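Local coordinates for oligopeptide ABC transporter, periplasmic oligopeptide-binding protein, putative (Thermotoga maritima MSB8, PDB 5IPW) that probably binds oligopeptides outside the cell membrane and hands them to an ABC transporter for uptake, at residues V110-L115 / E160-Y165; R362-L367 / K415-M420; G118-D123 / N258-A263. All blocks are in the same frame, centred on the assembly; numbering follows the deposited sequence.

Interaction 1: V110-L115 / E160-Y165; sequences VYIFHL and EALDDY
L115 and Y165 carry the one hydrogen bond of this contact, from the backbone N of L115 to the carbonyl O of Y165 at 2.8 Å. It prolongs the antiparallel pairing of strand 110-115 with strand 166-171, because Y165 stands at the mouth of that second strand. Within 160-165, D163 OD1 accepts from the N of Y165 at 2.8 Å, with an N-H...O angle of 151°, an Asx turn that holds the bend just before the residue bonded to L115. The same oxygen also bonds to the hydroxyl of T166, and aspartate suits the place because its short carboxylate can reach the backbone N two residues on. L162 and D163 together face T166 as a classic beta bulge.

Among the apolar contacts, CB of L115 lies at the edge of the Y165 ring, near its plane, and 4.1 Å from CB of Y165. With CG beside its backbone N (chi1 -55°), Y165 carries its ring outward, and CB of D164 covers part of one ring face. Further along, I112 CG1 meets L162 CD1 at 4.1 Å, the two branched chains crossing at about a right angle.

The contact belongs to a five-stranded antiparallel sheet in which 166-171 runs between 110-115 and 157-163, so I112 and L162 reach each other past an intervening strand. Strand 94-105 flanks 110-115 on its other edge, with E103 bonded to H114 NE2. Helix 129-140 packs through A129 and I132 against L115, a buried place that suits a branched aliphatic.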
loop_
_atom_site.group_PDB
_atom_site.type_symbol
_atom_site.label_atom_id
_atom_site.label_comp_id
_atom_site.label_asym_id
_atom_site.label_seq_id
_atom_site.Cartn_x
_atom_site.Cartn_y
_atom_site.Cartn_z
ATOM N N VAL A 110 -20.378 7.849 -12.518
ATOM C CA VAL A 110 -20.831 6.466 -12.454
ATOM C C VAL A 110 -19.766 5.496 -12.976
ATOM O O VAL A 110 -18.990 5.819 -13.887
ATOM C CB VAL A 110 -22.184 6.237 -13.189
ATOM C CG1 VAL A 110 -22.963 7.536 -13.326
ATOM C CG2 VAL A 110 -21.996 5.601 -14.557
ATOM N N TYR A 111 -19.755 4.304 -12.382
ATOM C CA TYR A 111 -18.880 3.210 -12.796
ATOM C C TYR A 111 -19.711 1.954 -12.984
ATOM O O TYR A 111 -20.510 1.604 -12.117
ATOM C CB TYR A 111 -17.810 2.956 -11.740
ATOM C CG TYR A 111 -16.916 4.143 -11.479
ATOM C CD1 TYR A 111 -17.249 5.090 -10.517
ATOM C CD2 TYR A 111 -15.740 4.325 -12.201
ATOM C CE1 TYR A 111 -16.432 6.181 -10.275
ATOM C CE2 TYR A 111 -14.915 5.411 -11.965
ATOM C CZ TYR A 111 -15.266 6.338 -11.002
ATOM O OH TYR A 111 -14.449 7.418 -10.762
ATOM N N ILE A 112 -19.534 1.298 -14.126
ATOM C CA ILE A 112 -20.163 0.008 -14.387
ATOM C C ILE A 112 -19.083 -1.065 -14.366
ATOM O O ILE A 112 -18.051 -0.917 -15.015
ATOM C CB ILE A 112 -20.882 -0.023 -15.757
ATOM C CG1 ILE A 112 -22.271 0.615 -15.661
ATOM C CG2 ILE A 112 -21.066 -1.454 -16.252
ATOM C CD1 ILE A 112 -22.277 2.099 -15.387
ATOM N N PHE A 113 -19.330 -2.140 -13.623
ATOM C CA PHE A 113 -18.456 -3.311 -13.635
ATOM C C PHE A 113 -19.203 -4.493 -14.232
ATOM O O PHE A 113 -20.325 -4.799 -13.823
ATOM C CB PHE A 113 -17.979 -3.660 -12.226
ATOM C CG PHE A 113 -17.001 -2.680 -11.659
ATOM C CD1 PHE A 113 -15.653 -2.787 -11.947
ATOM C CD2 PHE A 113 -17.428 -1.650 -10.835
ATOM C CE1 PHE A 113 -14.742 -1.878 -11.431
ATOM C CE2 PHE A 113 -16.527 -0.743 -10.311
ATOM C CZ PHE A 113 -15.179 -0.855 -10.611
ATOM N N HIS A 114 -18.561 -5.150 -15.197
ATOM C CA HIS A 114 -19.142 -6.289 -15.889
ATOM C C HIS A 114 -18.584 -7.580 -15.320
ATOM O O HIS A 114 -17.390 -7.855 -15.428
ATOM C CB HIS A 114 -18.850 -6.203 -17.382
ATOM C CG HIS A 114 -19.416 -4.980 -18.028
ATOM N ND1 HIS A 114 -20.689 -4.941 -18.556
ATOM C CD2 HIS A 114 -18.892 -3.745 -18.211
ATOM C CE1 HIS A 114 -20.918 -3.737 -19.048
ATOM N NE2 HIS A 114 -19.845 -2.992 -18.850
ATOM N N LEU A 115 -19.466 -8.368 -14.722
ATOM C CA LEU A 115 -19.076 -9.574 -14.019
ATOM C C LEU A 115 -19.049 -10.764 -14.959
ATOM O O LEU A 115 -19.445 -10.660 -16.122
ATOM C CB LEU A 115 -20.045 -9.838 -12.867
ATOM C CG LEU A 115 -20.258 -8.675 -11.896
ATOM C CD1 LEU A 115 -21.127 -9.129 -10.734
ATOM C CD2 LEU A 115 -18.936 -8.124 -11.390
ATOM N N GLU A 160 -26.580 -0.507 -7.711
ATOM C CA GLU A 160 -27.665 -1.358 -8.184
ATOM C C GLU A 160 -27.189 -2.403 -9.189
ATOM O O GLU A 160 -26.239 -2.188 -9.939
ATOM C CB GLU A 160 -28.786 -0.502 -8.794
ATOM C CG GLU A 160 -28.303 0.691 -9.619
ATOM C CD GLU A 160 -29.416 1.421 -10.362
ATOM O OE1 GLU A 160 -29.114 2.445 -11.015
ATOM O OE2 GLU A 160 -30.586 0.980 -10.302
ATOM N N ALA A 161 -27.862 -3.545 -9.187
ATOM C CA ALA A 161 -27.583 -4.591 -10.144
ATOM C C ALA A 161 -28.435 -4.350 -11.378
ATOM O O ALA A 161 -29.625 -4.672 -11.388
ATOM C CB ALA A 161 -27.878 -5.957 -9.541
ATOM N N LEU A 162 -27.829 -3.767 -12.411
ATOM C CA LEU A 162 -28.515 -3.554 -13.694
ATOM C C LEU A 162 -28.989 -4.890 -14.264
ATOM O O LEU A 162 -30.040 -4.967 -14.877
ATOM C CB LEU A 162 -27.607 -2.830 -14.687
ATOM C CG LEU A 162 -27.202 -1.408 -14.286
ATOM C CD1 LEU A 162 -26.064 -0.903 -15.159
ATOM C CD2 LEU A 162 -28.386 -0.455 -14.347
ATOM N N ASP A 163 -28.199 -5.934 -14.058
ATOM C CA ASP A 163 -28.665 -7.315 -14.192
ATOM C C ASP A 163 -27.769 -8.183 -13.316
ATOM O O ASP A 163 -26.913 -7.663 -12.601
ATOM C CB ASP A 163 -28.652 -7.776 -15.654
ATOM C CG ASP A 163 -27.291 -7.641 -16.294
ATOM O OD1 ASP A 163 -26.314 -8.196 -15.755
ATOM O OD2 ASP A 163 -27.196 -6.974 -17.345
ATOM N N ASP A 164 -27.953 -9.495 -13.378
ATOM C CA ASP A 164 -27.195 -10.414 -12.531
ATOM C C ASP A 164 -25.686 -10.224 -12.607
ATOM O O ASP A 164 -24.980 -10.517 -11.645
ATOM C CB ASP A 164 -27.523 -11.865 -12.887
ATOM C CG ASP A 164 -28.875 -12.300 -12.377
ATOM O OD1 ASP A 164 -29.482 -11.581 -11.552
ATOM O OD2 ASP A 164 -29.327 -13.379 -12.805
ATOM N N TYR A 165 -25.196 -9.748 -13.744
ATOM C CA TYR A 165 -23.768 -9.680 -13.988
ATOM C C TYR A 165 -23.286 -8.278 -14.337
ATOM O O TYR A 165 -22.216 -8.108 -14.914
ATOM C CB TYR A 165 -23.414 -10.709 -15.063
ATOM C CG TYR A 165 -23.892 -12.082 -14.651
ATOM C CD1 TYR A 165 -23.325 -12.727 -13.551
ATOM C CD2 TYR A 165 -24.949 -12.709 -15.310
ATOM C CE1 TYR A 165 -23.773 -13.972 -13.136
ATOM C CE2 TYR A 165 -25.406 -13.957 -14.906
ATOM C CZ TYR A 165 -24.810 -14.585 -13.818
ATOM O OH TYR A 165 -25.242 -15.823 -13.400
#

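Interaction 2: R362-L367 / K415-M420; sequences RQALSL and KLLDEM
The carbonyl O of Q363, a residue whose side chain touches L416, accepts from the backbone N of L367 at 3.1 Å and has S366 OG 3.0 Å away. S366 OG lies near the carbonyl of R362 as well, and its one proton can serve either oxygen; serine suits the place because its hydroxyl can turn back onto the helix.

The contact across the helices is made by carbon atoms, Q363 joining through its CB. Q363, A364 and L367 form one face of their helix, and L416 packs over all three, long and branched enough for its CD1 to lie 4.0 Å from both Q363 CB and L367 CD1. The two leucines cross at about a right angle. A364 CB meets L416 CB at 4.0 Å and L417 CD2 at 3.7 Å. L417, CG beside its backbone N (chi1 -61°), swings its end in over the methyl. Alanine, small here, lets the nearly antiparallel segments (159°) approach to 9.1 Å between axes.

A413 adds to the packing on A364 and L367. Helix 359-367 lies between helix 410-420 and strand 589-591, an outermost strand of a mixed sheet; I589 touches L365 and S366, and W461 NE1, on helix 448-462, bonds to the carbonyl of L365.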
loop_
_atom_site.group_PDB
_atom_site.type_symbol
_atom_site.label_atom_id
_atom_site.label_comp_id
_atom_site.label_asym_id
_atom_site.label_seq_id
_atom_site.Cartn_x
_atom_site.Cartn_y
_atom_site.Cartn_z
ATOM N N ARG A 362 18.462 25.041 0.437
ATOM C CA ARG A 362 18.064 23.630 0.503
ATOM C C ARG A 362 18.938 22.787 -0.431
ATOM O O ARG A 362 19.520 21.785 -0.002
ATOM C CB ARG A 362 16.574 23.471 0.185
ATOM C CG ARG A 362 15.689 24.321 1.092
ATOM C CD ARG A 362 14.223 23.958 0.997
ATOM N NE ARG A 362 13.624 24.288 -0.299
ATOM C CZ ARG A 362 12.866 25.358 -0.552
ATOM N NH1 ARG A 362 12.603 26.274 0.380
ATOM N NH2 ARG A 362 12.368 25.522 -1.773
ATOM N N GLN A 363 19.058 23.224 -1.689
ATOM C CA GLN A 363 19.990 22.608 -2.647
ATOM C C GLN A 363 21.349 22.380 -1.983
ATOM O O GLN A 363 21.903 21.269 -2.018
ATOM C CB GLN A 363 20.154 23.489 -3.890
ATOM C CG GLN A 363 18.917 23.533 -4.779
ATOM C CD GLN A 363 18.985 24.588 -5.878
ATOM O OE1 GLN A 363 19.920 25.387 -5.941
ATOM N NE2 GLN A 363 17.982 24.595 -6.752
ATOM N N ALA A 364 21.860 23.438 -1.353
ATOM C CA ALA A 364 23.126 23.379 -0.626
ATOM C C ALA A 364 23.101 22.339 0.492
ATOM O O ALA A 364 24.043 21.556 0.642
ATOM C CB ALA A 364 23.468 24.751 -0.060
ATOM N N LEU A 365 22.020 22.338 1.272
ATOM C CA LEU A 365 21.908 21.437 2.422
ATOM C C LEU A 365 21.948 19.965 2.017
ATOM O O LEU A 365 22.547 19.158 2.731
ATOM C CB LEU A 365 20.641 21.720 3.247
ATOM C CG LEU A 365 20.639 22.840 4.297
ATOM C CD1 LEU A 365 19.328 22.802 5.068
ATOM C CD2 LEU A 365 21.801 22.751 5.272
ATOM N N SER A 366 21.314 19.617 0.893
ATOM C CA SER A 366 21.329 18.225 0.399
ATOM C C SER A 366 22.698 17.829 -0.166
ATOM O O SER A 366 23.229 16.764 0.170
ATOM C CB SER A 366 20.210 17.951 -0.637
ATOM O OG SER A 366 19.994 19.016 -1.555
ATOM N N LEU A 367 23.278 18.701 -0.991
ATOM C CA LEU A 367 24.584 18.433 -1.615
ATOM C C LEU A 367 25.690 18.174 -0.594
ATOM O O LEU A 367 26.641 17.442 -0.873
ATOM C CB LEU A 367 24.984 19.579 -2.543
ATOM C CG LEU A 367 24.083 19.740 -3.771
ATOM C CD1 LEU A 367 24.321 21.094 -4.410
ATOM C CD2 LEU A 367 24.315 18.611 -4.764
ATOM N N LYS A 415 29.829 26.706 -2.032
ATOM C CA LYS A 415 29.724 27.752 -3.034
ATOM C C LYS A 415 28.316 28.338 -3.070
ATOM O O LYS A 415 28.149 29.555 -3.061
ATOM C CB LYS A 415 30.127 27.212 -4.420
ATOM C CG LYS A 415 30.322 28.286 -5.483
ATOM C CD LYS A 415 31.509 29.196 -5.171
ATOM C CE LYS A 415 31.157 30.668 -5.339
ATOM N NZ LYS A 415 32.088 31.559 -4.591
ATOM N N LEU A 416 27.308 27.471 -3.101
ATOM C CA LEU A 416 25.902 27.915 -3.149
ATOM C C LEU A 416 25.492 28.816 -1.976
ATOM O O LEU A 416 24.644 29.701 -2.132
ATOM C CB LEU A 416 24.936 26.723 -3.277
ATOM C CG LEU A 416 24.461 26.412 -4.702
ATOM C CD1 LEU A 416 23.779 25.055 -4.746
ATOM C CD2 LEU A 416 23.528 27.496 -5.234
ATOM N N LEU A 417 26.099 28.594 -0.814
ATOM C CA LEU A 417 25.873 29.455 0.340
ATOM C C LEU A 417 26.546 30.811 0.118
ATOM O O LEU A 417 25.944 31.862 0.378
ATOM C CB LEU A 417 26.399 28.790 1.613
ATOM C CG LEU A 417 25.768 27.451 2.016
ATOM C CD1 LEU A 417 26.458 26.878 3.252
ATOM C CD2 LEU A 417 24.265 27.587 2.238
ATOM N N ASP A 418 27.780 30.783 -0.388
ATOM C CA ASP A 418 28.494 32.014 -0.740
ATOM C C ASP A 418 27.664 32.858 -1.705
ATOM O O ASP A 418 27.620 34.079 -1.577
ATOM C CB ASP A 418 29.869 31.713 -1.350
ATOM C CG ASP A 418 30.771 30.914 -0.415
ATOM O OD1 ASP A 418 30.545 30.938 0.815
ATOM O OD2 ASP A 418 31.709 30.257 -0.914
ATOM N N GLU A 419 26.991 32.209 -2.653
ATOM C CA GLU A 419 26.094 32.919 -3.571
ATOM C C GLU A 419 24.983 33.676 -2.838
ATOM O O GLU A 419 24.560 34.738 -3.291
ATOM C CB GLU A 419 25.466 31.966 -4.604
ATOM C CG GLU A 419 26.214 31.869 -5.933
ATOM C CD GLU A 419 27.146 30.669 -6.034
ATOM O OE1 GLU A 419 28.222 30.796 -6.658
ATOM O OE2 GLU A 419 26.802 29.592 -5.514
ATOM N N MET A 420 24.505 33.123 -1.722
ATOM C CA MET A 420 23.417 33.740 -0.946
ATOM C C MET A 420 23.861 34.977 -0.164
ATOM O O MET A 420 23.065 35.886 0.072
ATOM C CB MET A 420 22.798 32.718 0.013
ATOM C CG MET A 420 22.105 31.547 -0.674
ATOM S SD MET A 420 21.575 30.242 0.464
ATOM C CE MET A 420 20.708 31.186 1.718
#

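Interaction 3: G118-D123 / N258-A263; sequences GVKWSD and NPYFWA
A type I beta turn, N258 to F261, presses N258 and Y260 against the loop 118-123 ahead of helix 129-140. N258 holds CG anti to its backbone N (chi1 173°), which brings the carboxamide back over the turn and up to S122. Its OD1 accepts from the N of Y260 at 2.8 Å, an Asx turn nested within the beta turn, though the donor stands 50° out of the carboxamide plane. OD1 also lies 3.3 Å from S122 CB. Serine is small enough to admit the amide this closely, and its OG bonds to the backbone N of T238.

Within this family 5 solute-binding protein the contact joins the loop after strand 110-115, of the antiparallel sheet, to the loop after strand 252-257, of a mixed sheet, and two waters bridge backbones that do not pair. Water 1 accepts from N258 ND2 at 3.0 Å and donates to the carbonyls of K120 and Y260; water 2 accepts from K120 N at 3.0 Å and donates to Y260 O at 2.6 Å. Asparagine offers both an acceptor and a donor here, its ND2 also reaching the carbonyl of S240. An alanine here would probably leave the N of Y260 without its side-chain acceptor, take one partner from water 1 and open a gap beside S122.

Y260 fills the middle, its large flat ring able to meet the carbonyls of W121 and S122 along with K120. S122 O lies at the ring edge, 3.3 Å from CD2, while K120 CB approaches CD1 obliquely at 3.9 Å. The aliphatic part of K120 can thus pass beside the ring as its NZ reaches the carbonyls of Q41 and R42. V119 CG2 packs on W262 CB at 4.0 Å, and the indole NE1 bonds to the carbonyl of L239.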
loop_
_atom_site.group_PDB
_atom_site.type_symbol
_atom_site.label_atom_id
_atom_site.label_comp_id
_atom_site.label_asym_id
_atom_site.label_seq_id
_atom_site.Cartn_x
_atom_site.Cartn_y
_atom_site.Cartn_z
ATOM N N GLY A 118 -21.685 -17.232 -14.416
ATOM C CA GLY A 118 -21.392 -18.598 -13.997
ATOM C C GLY A 118 -20.412 -18.734 -12.844
ATOM O O GLY A 118 -20.122 -19.847 -12.426
ATOM N N VAL A 119 -19.894 -17.620 -12.328
ATOM C CA VAL A 119 -19.039 -17.675 -11.154
ATOM C C VAL A 119 -19.862 -18.156 -9.972
ATOM O O VAL A 119 -20.955 -17.656 -9.716
ATOM C CB VAL A 119 -18.425 -16.311 -10.800
ATOM C CG1 VAL A 119 -17.763 -16.365 -9.428
ATOM C CG2 VAL A 119 -17.410 -15.888 -11.849
ATOM N N LYS A 120 -19.315 -19.118 -9.244
ATOM C CA LYS A 120 -19.980 -19.659 -8.085
ATOM C C LYS A 120 -19.136 -19.440 -6.839
ATOM O O LYS A 120 -17.910 -19.454 -6.908
ATOM C CB LYS A 120 -20.274 -21.148 -8.309
ATOM C CG LYS A 120 -21.455 -21.389 -9.245
ATOM C CD LYS A 120 -21.454 -22.783 -9.864
ATOM C CE LYS A 120 -21.330 -22.755 -11.388
ATOM N NZ LYS A 120 -20.034 -22.214 -11.888
ATOM N N TRP A 121 -19.808 -19.217 -5.711
ATOM C CA TRP A 121 -19.161 -19.201 -4.396
ATOM C C TRP A 121 -18.574 -20.569 -4.086
ATOM O O TRP A 121 -18.909 -21.553 -4.745
ATOM C CB TRP A 121 -20.169 -18.837 -3.299
ATOM C CG TRP A 121 -20.676 -17.433 -3.374
ATOM C CD1 TRP A 121 -21.787 -16.993 -4.036
ATOM C CD2 TRP A 121 -20.093 -16.283 -2.762
ATOM N NE1 TRP A 121 -21.925 -15.638 -3.880
ATOM C CE2 TRP A 121 -20.897 -15.174 -3.106
ATOM C CE3 TRP A 121 -18.965 -16.077 -1.966
ATOM C CZ2 TRP A 121 -20.610 -13.879 -2.672
ATOM C CZ3 TRP A 121 -18.678 -14.793 -1.537
ATOM C CH2 TRP A 121 -19.493 -13.710 -1.897
ATOM N N SER A 122 -17.722 -20.634 -3.062
ATOM C CA SER A 122 -17.016 -21.877 -2.704
ATOM C C SER A 122 -17.931 -23.043 -2.292
ATOM O O SER A 122 -17.507 -24.193 -2.293
ATOM C CB SER A 122 -15.987 -21.601 -1.607
ATOM O OG SER A 122 -16.604 -21.070 -0.447
ATOM N N ASP A 123 -19.179 -22.747 -1.957
ATOM C CA ASP A 123 -20.184 -23.781 -1.683
ATOM C C ASP A 123 -21.026 -24.169 -2.903
ATOM O O ASP A 123 -21.890 -25.036 -2.793
ATOM C CB ASP A 123 -21.133 -23.326 -0.563
ATOM C CG ASP A 123 -22.058 -22.184 -0.989
ATOM O OD1 ASP A 123 -21.764 -21.493 -1.979
ATOM O OD2 ASP A 123 -23.083 -21.966 -0.316
ATOM N N ASN A 258 -10.270 -23.537 -2.896
ATOM C CA ASN A 258 -11.661 -23.308 -3.253
ATOM C C ASN A 258 -11.959 -23.988 -4.580
ATOM O O ASN A 258 -11.481 -23.536 -5.627
ATOM C CB ASN A 258 -11.928 -21.811 -3.379
ATOM C CG ASN A 258 -13.305 -21.509 -3.914
ATOM O OD1 ASN A 258 -14.093 -22.416 -4.162
ATOM N ND2 ASN A 258 -13.603 -20.226 -4.096
ATOM N N PRO A 259 -12.758 -25.069 -4.554
ATOM C CA PRO A 259 -12.952 -25.856 -5.767
ATOM C C PRO A 259 -13.754 -25.125 -6.846
ATOM O O PRO A 259 -13.789 -25.588 -7.979
ATOM C CB PRO A 259 -13.707 -27.087 -5.267
ATOM C CG PRO A 259 -14.472 -26.598 -4.087
ATOM C CD PRO A 259 -13.613 -25.543 -3.450
ATOM N N TYR A 260 -14.370 -23.995 -6.493
ATOM C CA TYR A 260 -15.101 -23.152 -7.440
ATOM C C TYR A 260 -14.334 -21.898 -7.833
ATOM O O TYR A 260 -14.925 -20.940 -8.348
ATOM C CB TYR A 260 -16.459 -22.766 -6.838
ATOM C CG TYR A 260 -17.384 -23.943 -6.744
ATOM C CD1 TYR A 260 -18.117 -24.348 -7.850
ATOM C CD2 TYR A 260 -17.502 -24.678 -5.569
ATOM C CE1 TYR A 260 -18.962 -25.440 -7.796
ATOM C CE2 TYR A 260 -18.338 -25.780 -5.499
ATOM C CZ TYR A 260 -19.070 -26.158 -6.627
ATOM O OH TYR A 260 -19.922 -27.248 -6.612
ATOM N N PHE A 261 -13.022 -21.881 -7.607
ATOM C CA PHE A 261 -12.236 -20.698 -7.961
ATOM C C PHE A 261 -12.310 -20.453 -9.467
ATOM O O PHE A 261 -12.311 -21.401 -10.265
ATOM C CB PHE A 261 -10.779 -20.801 -7.503
ATOM C CG PHE A 261 -10.065 -19.483 -7.505
ATOM C CD1 PHE A 261 -10.536 -18.430 -6.741
ATOM C CD2 PHE A 261 -8.954 -19.276 -8.297
ATOM C CE1 PHE A 261 -9.907 -17.198 -6.758
ATOM C CE2 PHE A 261 -8.313 -18.052 -8.314
ATOM C CZ PHE A 261 -8.785 -17.010 -7.543
ATOM N N TRP A 262 -12.321 -19.172 -9.828
ATOM C CA TRP A 262 -12.862 -18.693 -11.108
ATOM C C TRP A 262 -11.789 -18.174 -12.044
ATOM O O TRP A 262 -12.108 -17.511 -13.027
ATOM C CB TRP A 262 -13.882 -17.571 -10.848
ATOM C CG TRP A 262 -13.472 -16.730 -9.704
ATOM C CD1 TRP A 262 -13.820 -16.908 -8.397
ATOM C CD2 TRP A 262 -12.576 -15.624 -9.734
ATOM N NE1 TRP A 262 -13.207 -15.968 -7.614
ATOM C CE2 TRP A 262 -12.436 -15.164 -8.410
ATOM C CE3 TRP A 262 -11.878 -14.973 -10.749
ATOM C CZ2 TRP A 262 -11.630 -14.081 -8.074
ATOM C CZ3 TRP A 262 -11.074 -13.890 -10.414
ATOM C CH2 TRP A 262 -10.953 -13.459 -9.088
ATOM N N ALA A 263 -10.524 -18.458 -11.747
ATOM C CA ALA A 263 -9.438 -18.058 -12.628
ATOM C C ALA A 263 -8.665 -19.281 -13.046
ATOM O O ALA A 263 -8.600 -20.256 -12.313
ATOM C CB ALA A 263 -8.517 -17.077 -11.936
HETATM O O HOH W 1 -15.496 -18.932 -6.066
HETATM O O HOH W 2 -16.814 -20.505 -10.140
#

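Overall arrangement
Interactions 1 and 3 lie on the same side of the chain's centre, about 19 Å apart between centres, and alternate along the sequence. They share a connection, since strand 110-115 runs on into loop 118-123, and they touch where Y165 OH packs 4.0 Å from G118 N. Interaction 2 is on the opposite side, about 57 Å from interaction 1 and 62 Å from interaction 3 between centres. Chemistry follows place: interaction 1, partly buried near the outermost strand of its sheet, mixes backbone pairing with apolar contact; the buried helix pair of interaction 2 meets through carbon atoms; and interaction 3, buried between irregular loops, uses two waters and an asparagine to bond backbone groups that do not pair directly.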